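Cephalosporin acylase (Bacillus halodurans, PDB 2NLZ) probably acts as an amide-cleaving acylase of the gamma-glutamyltranspeptidase family, whose members are N-terminal nucleophile hydrolases. Local coordinates at residues D[86-100]-D[403-416]. The protein carries 1 engineered substitution. Numbering follows the deposited sequence.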
loop_
_atom_site.group_PDB
_atom_site.type_symbol
_atom_site.label_atom_id
_atom_site.label_comp_id
_atom_site.label_asym_id
_atom_site.label_seq_id
_atom_site.Cartn_x
_atom_site.Cartn_y
_atom_site.Cartn_z
ATOM N N ASN D 86 -31.413 -28.642 11.279
ATOM C CA ASN D 86 -31.513 -28.730 9.832
ATOM C C ASN D 86 -32.855 -28.205 9.384
ATOM O O ASN D 86 -33.819 -28.958 9.268
ATOM C CB ASN D 86 -31.318 -30.170 9.336
ATOM C CG ASN D 86 -31.098 -30.251 7.833
ATOM O OD1 ASN D 86 -31.696 -29.497 7.070
ATOM N ND2 ASN D 86 -30.225 -31.170 7.401
ATOM N N GLY D 87 -32.917 -26.910 9.119
ATOM C CA GLY D 87 -34.145 -26.327 8.642
ATOM C C GLY D 87 -34.242 -26.312 7.135
ATOM O O GLY D 87 -34.809 -25.387 6.571
ATOM N N SER D 88 -33.683 -27.327 6.480
ATOM C CA SER D 88 -33.737 -27.428 5.025
ATOM C C SER D 88 -34.949 -28.231 4.609
ATOM O O SER D 88 -35.129 -29.365 5.046
ATOM C CB SER D 88 -32.479 -28.095 4.489
ATOM O OG SER D 88 -32.603 -28.406 3.119
ATOM N N GLY D 89 -35.775 -27.641 3.758
ATOM C CA GLY D 89 -36.968 -28.317 3.283
ATOM C C GLY D 89 -36.708 -29.231 2.108
ATOM O O GLY D 89 -35.748 -29.042 1.359
ATOM N N ARG D 90 -37.570 -30.228 1.940
ATOM C CA ARG D 90 -37.398 -31.197 0.866
ATOM C C ARG D 90 -38.141 -30.786 -0.410
ATOM O O ARG D 90 -38.926 -29.832 -0.398
ATOM C CB ARG D 90 -37.766 -32.613 1.341
ATOM C CG ARG D 90 -39.098 -32.748 2.094
ATOM C CD ARG D 90 -38.978 -33.694 3.293
ATOM N NE ARG D 90 -37.944 -34.711 3.116
ATOM C CZ ARG D 90 -37.255 -35.292 4.100
ATOM N NH1 ARG D 90 -36.333 -36.197 3.807
ATOM N NH2 ARG D 90 -37.464 -34.973 5.372
ATOM N N ALA D 91 -37.859 -31.497 -1.505
ATOM C CA ALA D 91 -38.460 -31.243 -2.810
ATOM C C ALA D 91 -39.910 -31.664 -2.800
ATOM O O ALA D 91 -40.272 -32.596 -2.079
ATOM C CB ALA D 91 -37.716 -32.012 -3.884
ATOM N N PRO D 92 -40.751 -30.979 -3.596
ATOM C CA PRO D 92 -42.157 -31.359 -3.748
ATOM C C PRO D 92 -42.329 -32.817 -4.146
ATOM O O PRO D 92 -41.502 -33.364 -4.881
ATOM C CB PRO D 92 -42.645 -30.453 -4.875
ATOM C CG PRO D 92 -41.789 -29.266 -4.782
ATOM C CD PRO D 92 -40.431 -29.778 -4.387
ATOM N N MET D 93 -43.404 -33.435 -3.662
ATOM C CA MET D 93 -43.607 -34.866 -3.842
ATOM C C MET D 93 -43.994 -35.207 -5.281
ATOM O O MET D 93 -43.862 -36.353 -5.719
ATOM C CB MET D 93 -44.650 -35.384 -2.853
ATOM C CG MET D 93 -44.447 -36.833 -2.444
ATOM S SD MET D 93 -42.923 -37.104 -1.522
ATOM C CE MET D 93 -43.369 -36.446 0.092
ATOM N N SER D 94 -44.454 -34.201 -6.016
ATOM C CA SER D 94 -44.748 -34.371 -7.435
ATOM C C SER D 94 -43.561 -34.026 -8.358
ATOM O O SER D 94 -43.644 -34.208 -9.575
ATOM C CB SER D 94 -46.001 -33.572 -7.820
ATOM O OG SER D 94 -45.922 -32.230 -7.367
ATOM N N LEU D 95 -42.461 -33.544 -7.779
ATOM C CA LEU D 95 -41.279 -33.154 -8.556
ATOM C C LEU D 95 -40.345 -34.343 -8.756
ATOM O O LEU D 95 -39.567 -34.693 -7.868
ATOM C CB LEU D 95 -40.524 -32.015 -7.867
ATOM C CG LEU D 95 -39.980 -30.814 -8.659
ATOM C CD1 LEU D 95 -38.844 -30.144 -7.892
ATOM C CD2 LEU D 95 -39.539 -31.157 -10.073
ATOM N N THR D 96 -40.432 -34.959 -9.929
ATOM C CA THR D 96 -39.591 -36.098 -10.262
ATOM C C THR D 96 -38.669 -35.740 -11.414
ATOM O O THR D 96 -38.861 -34.724 -12.081
ATOM C CB THR D 96 -40.416 -37.350 -10.647
ATOM O OG1 THR D 96 -41.263 -37.055 -11.766
ATOM C CG2 THR D 96 -41.266 -37.831 -9.474
ATOM N N MET D 97 -37.675 -36.594 -11.638
ATOM C CA MET D 97 -36.682 -36.394 -12.682
ATOM C C MET D 97 -37.312 -36.467 -14.062
ATOM O O MET D 97 -36.971 -35.677 -14.937
ATOM C CB MET D 97 -35.590 -37.449 -12.568
ATOM C CG MET D 97 -34.191 -36.915 -12.725
ATOM S SD MET D 97 -32.939 -38.215 -12.558
ATOM C CE MET D 97 -33.492 -39.112 -11.105
ATOM N N GLU D 98 -38.234 -37.411 -14.248
ATOM C CA GLU D 98 -38.883 -37.613 -15.548
ATOM C C GLU D 98 -40.014 -36.627 -15.838
ATOM O O GLU D 98 -40.395 -36.445 -16.995
ATOM C CB GLU D 98 -39.361 -39.062 -15.747
ATOM C CG GLU D 98 -40.080 -39.696 -14.561
ATOM C CD GLU D 98 -39.158 -40.544 -13.697
ATOM O OE1 GLU D 98 -38.152 -41.076 -14.221
ATOM O OE2 GLU D 98 -39.449 -40.687 -12.492
ATOM N N ALA D 99 -40.547 -35.998 -14.794
ATOM C CA ALA D 99 -41.560 -34.964 -14.973
ATOM C C ALA D 99 -40.932 -33.690 -15.533
ATOM O O ALA D 99 -41.519 -33.016 -16.384
ATOM C CB ALA D 99 -42.266 -34.677 -13.664
ATOM N N VAL D 100 -39.731 -33.374 -15.056
ATOM C CA VAL D 100 -38.999 -32.201 -15.523
ATOM C C VAL D 100 -38.243 -32.503 -16.824
ATOM O O VAL D 100 -38.037 -31.609 -17.646
ATOM C CB VAL D 100 -38.092 -31.600 -14.400
ATOM C CG1 VAL D 100 -37.045 -32.590 -13.931
ATOM C CG2 VAL D 100 -37.447 -30.297 -14.844
ATOM N N LEU D 403 -29.730 -33.648 -12.532
ATOM C CA LEU D 403 -30.666 -34.400 -13.360
ATOM C C LEU D 403 -29.995 -35.601 -14.033
ATOM O O LEU D 403 -30.573 -36.246 -14.913
ATOM C CB LEU D 403 -31.342 -33.483 -14.373
ATOM C CG LEU D 403 -32.282 -32.461 -13.730
ATOM C CD1 LEU D 403 -32.867 -31.511 -14.763
ATOM C CD2 LEU D 403 -33.395 -33.157 -12.963
ATOM N N ASP D 404 -28.768 -35.881 -13.597
ATOM C CA ASP D 404 -28.043 -37.093 -13.946
ATOM C C ASP D 404 -28.420 -38.153 -12.909
ATOM O O ASP D 404 -28.087 -38.012 -11.730
ATOM C CB ASP D 404 -26.531 -36.820 -13.939
ATOM C CG ASP D 404 -25.694 -38.068 -14.196
ATOM O OD1 ASP D 404 -24.582 -38.152 -13.635
ATOM O OD2 ASP D 404 -26.129 -38.957 -14.957
ATOM N N PRO D 405 -29.122 -39.216 -13.350
ATOM C CA PRO D 405 -29.676 -40.259 -12.481
ATOM C C PRO D 405 -28.629 -41.037 -11.695
ATOM O O PRO D 405 -28.944 -41.608 -10.652
ATOM C CB PRO D 405 -30.377 -41.202 -13.464
ATOM C CG PRO D 405 -30.594 -40.397 -14.693
ATOM C CD PRO D 405 -29.428 -39.475 -14.768
ATOM N N ASN D 406 -27.398 -41.058 -12.196
ATOM C CA ASN D 406 -26.306 -41.779 -11.544
ATOM C C ASN D 406 -25.561 -40.962 -10.487
ATOM O O ASN D 406 -24.708 -41.492 -9.772
ATOM C CB ASN D 406 -25.330 -42.331 -12.590
ATOM C CG ASN D 406 -25.962 -43.386 -13.484
ATOM O OD1 ASN D 406 -25.757 -43.389 -14.692
ATOM N ND2 ASN D 406 -26.739 -44.282 -12.890
ATOM N N HIS D 407 -25.884 -39.673 -10.394
ATOM C CA HIS D 407 -25.311 -38.809 -9.362
ATOM C C HIS D 407 -26.100 -38.990 -8.081
ATOM O O HIS D 407 -27.318 -39.121 -8.125
ATOM C CB HIS D 407 -25.342 -37.340 -9.787
ATOM C CG HIS D 407 -24.423 -36.464 -8.993
ATOM N ND1 HIS D 407 -23.248 -35.960 -9.507
ATOM C CD2 HIS D 407 -24.500 -36.010 -7.720
ATOM C CE1 HIS D 407 -22.645 -35.230 -8.586
ATOM N NE2 HIS D 407 -23.383 -35.248 -7.491
ATOM N N ASP D 408 -25.408 -38.990 -6.948
ATOM C CA ASP D 408 -26.044 -39.175 -5.645
ATOM C C ASP D 408 -27.052 -38.074 -5.279
ATOM O O ASP D 408 -28.044 -38.340 -4.601
ATOM C CB ASP D 408 -24.985 -39.293 -4.550
ATOM C CG ASP D 408 -24.049 -40.481 -4.752
ATOM O OD1 ASP D 408 -24.443 -41.490 -5.373
ATOM O OD2 ASP D 408 -22.899 -40.401 -4.275
ATOM N N ASN D 409 -26.791 -36.844 -5.721
ATOM C CA ASN D 409 -27.703 -35.715 -5.513
ATOM C C ASN D 409 -28.706 -35.552 -6.671
ATOM O O ASN D 409 -29.055 -34.432 -7.066
ATOM C CB ASN D 409 -26.906 -34.419 -5.290
ATOM C CG ASN D 409 -27.760 -33.296 -4.750
ATOM O OD1 ASN D 409 -28.256 -33.373 -3.630
ATOM N ND2 ASN D 409 -27.949 -32.250 -5.556
ATOM N N ALA D 410 -29.162 -36.679 -7.214
ATOM C CA ALA D 410 -30.179 -36.672 -8.260
ATOM C C ALA D 410 -31.528 -36.242 -7.692
ATOM O O ALA D 410 -31.847 -36.543 -6.539
ATOM C CB ALA D 410 -30.285 -38.036 -8.894
ATOM N N LEU D 411 -32.310 -35.531 -8.499
ATOM C CA LEU D 411 -33.630 -35.068 -8.079
ATOM C C LEU D 411 -34.557 -36.239 -7.810
ATOM O O LEU D 411 -34.755 -37.103 -8.662
ATOM C CB LEU D 411 -34.244 -34.145 -9.132
ATOM C CG LEU D 411 -35.705 -33.710 -9.005
ATOM C CD1 LEU D 411 -35.966 -32.948 -7.723
ATOM C CD2 LEU D 411 -36.086 -32.857 -10.204
ATOM N N LYS D 412 -35.107 -36.253 -6.605
ATOM C CA LYS D 412 -36.061 -37.257 -6.180
ATOM C C LYS D 412 -37.164 -36.516 -5.428
ATOM O O LYS D 412 -36.889 -35.512 -4.770
ATOM C CB LYS D 412 -35.373 -38.257 -5.251
ATOM C CG LYS D 412 -35.744 -39.713 -5.476
ATOM C CD LYS D 412 -34.724 -40.420 -6.364
ATOM C CE LYS D 412 -34.928 -41.926 -6.331
ATOM N NZ LYS D 412 -33.776 -42.656 -6.913
ATOM N N PRO D 413 -38.422 -36.978 -5.546
ATOM C CA PRO D 413 -39.497 -36.356 -4.775
ATOM C C PRO D 413 -39.286 -36.563 -3.287
ATOM O O PRO D 413 -38.932 -37.662 -2.872
ATOM C CB PRO D 413 -40.748 -37.108 -5.239
ATOM C CG PRO D 413 -40.251 -38.386 -5.816
ATOM C CD PRO D 413 -38.920 -38.062 -6.410
ATOM N N GLY D 414 -39.463 -35.502 -2.503
ATOM C CA GLY D 414 -39.358 -35.584 -1.049
ATOM C C GLY D 414 -37.943 -35.688 -0.532
ATOM O O GLY D 414 -37.721 -36.024 0.625
ATOM N N LYS D 415 -36.983 -35.396 -1.398
ATOM C CA LYS D 415 -35.575 -35.431 -1.039
ATOM C C LYS D 415 -35.089 -33.996 -0.864
ATOM O O LYS D 415 -35.539 -33.106 -1.579
ATOM C CB LYS D 415 -34.801 -36.130 -2.154
ATOM C CG LYS D 415 -33.289 -36.135 -2.003
ATOM C CD LYS D 415 -32.633 -36.671 -3.266
ATOM C CE LYS D 415 -31.183 -37.018 -3.032
ATOM N NZ LYS D 415 -30.513 -37.423 -4.278
ATOM N N ARG D 416 -34.198 -33.748 0.090
ATOM C CA ARG D 416 -33.576 -32.425 0.161
ATOM C C ARG D 416 -32.156 -32.452 -0.409
ATOM O O ARG D 416 -31.436 -33.447 -0.261
ATOM C CB ARG D 416 -33.634 -31.842 1.573
ATOM C CG ARG D 416 -33.112 -32.768 2.617
ATOM C CD ARG D 416 -34.066 -32.878 3.784
ATOM N NE ARG D 416 -33.617 -33.940 4.680
ATOM C CZ ARG D 416 -33.260 -33.751 5.946
ATOM N NH1 ARG D 416 -33.318 -32.536 6.484
ATOM N NH2 ARG D 416 -32.855 -34.778 6.679
#
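Ala91 and Lys415 join the two backbones: Ala91 N donates to Lys415 O over 2.8 Å, and a weak bond returns from Gly414 N to Ala91 O. Gly414 sits in the type II turn 412-415 with positive phi (75°), a conformation that glycine adopts readily. Arg90 adds a side-chain bond to this turn. With its chain bent at both chi2 and chi3, its NE reaches Gly414 O at 2.8 Å with an N-H...O angle of 160°, the carbonyl oxygen lying near the guanidinium plane. Arg416 CD lies 4.0 Å above the centre of that guanidinium, and the two arginine planes are inclined by 38°. Glu317 probably eases the closeness of the two positive groups, its carboxylate forming a salt bridge with Arg416 NE and a long, weak ion pair with Arg90 NH1. With an alanine in place of Arg90, Gly414 O is likely to lose its side-chain donor and one side of the Arg416 chain its cover.

In this Ntn-hydrolase fold, 86-100 leaves the end of strand 81-87 and runs on to helix 97-101, while 403-416 belongs to the long connection preceding strand 424-428. Lys415 helps shape that connection: its extended chain carries NZ to the carbonyl oxygens of Asp408 and Ala410.

Apolar contacts gather nearer the helix. Leu411 turns its two methyls to Leu95, the chains crossing nearly at right angles, and CD2 also meets Val100 CG1 at 3.9 Å. Met97, long and flexible, passes Leu403 in the opposite direction, sets SD 3.8 Å from Pro405 CG and brings CE to Ala410 CB. Rigid Pro413, with no N-H to satisfy, rests CG against Thr96 CG2 at 3.8 Å, while Thr96 OG1 caps the helix by accepting from Ala99 N.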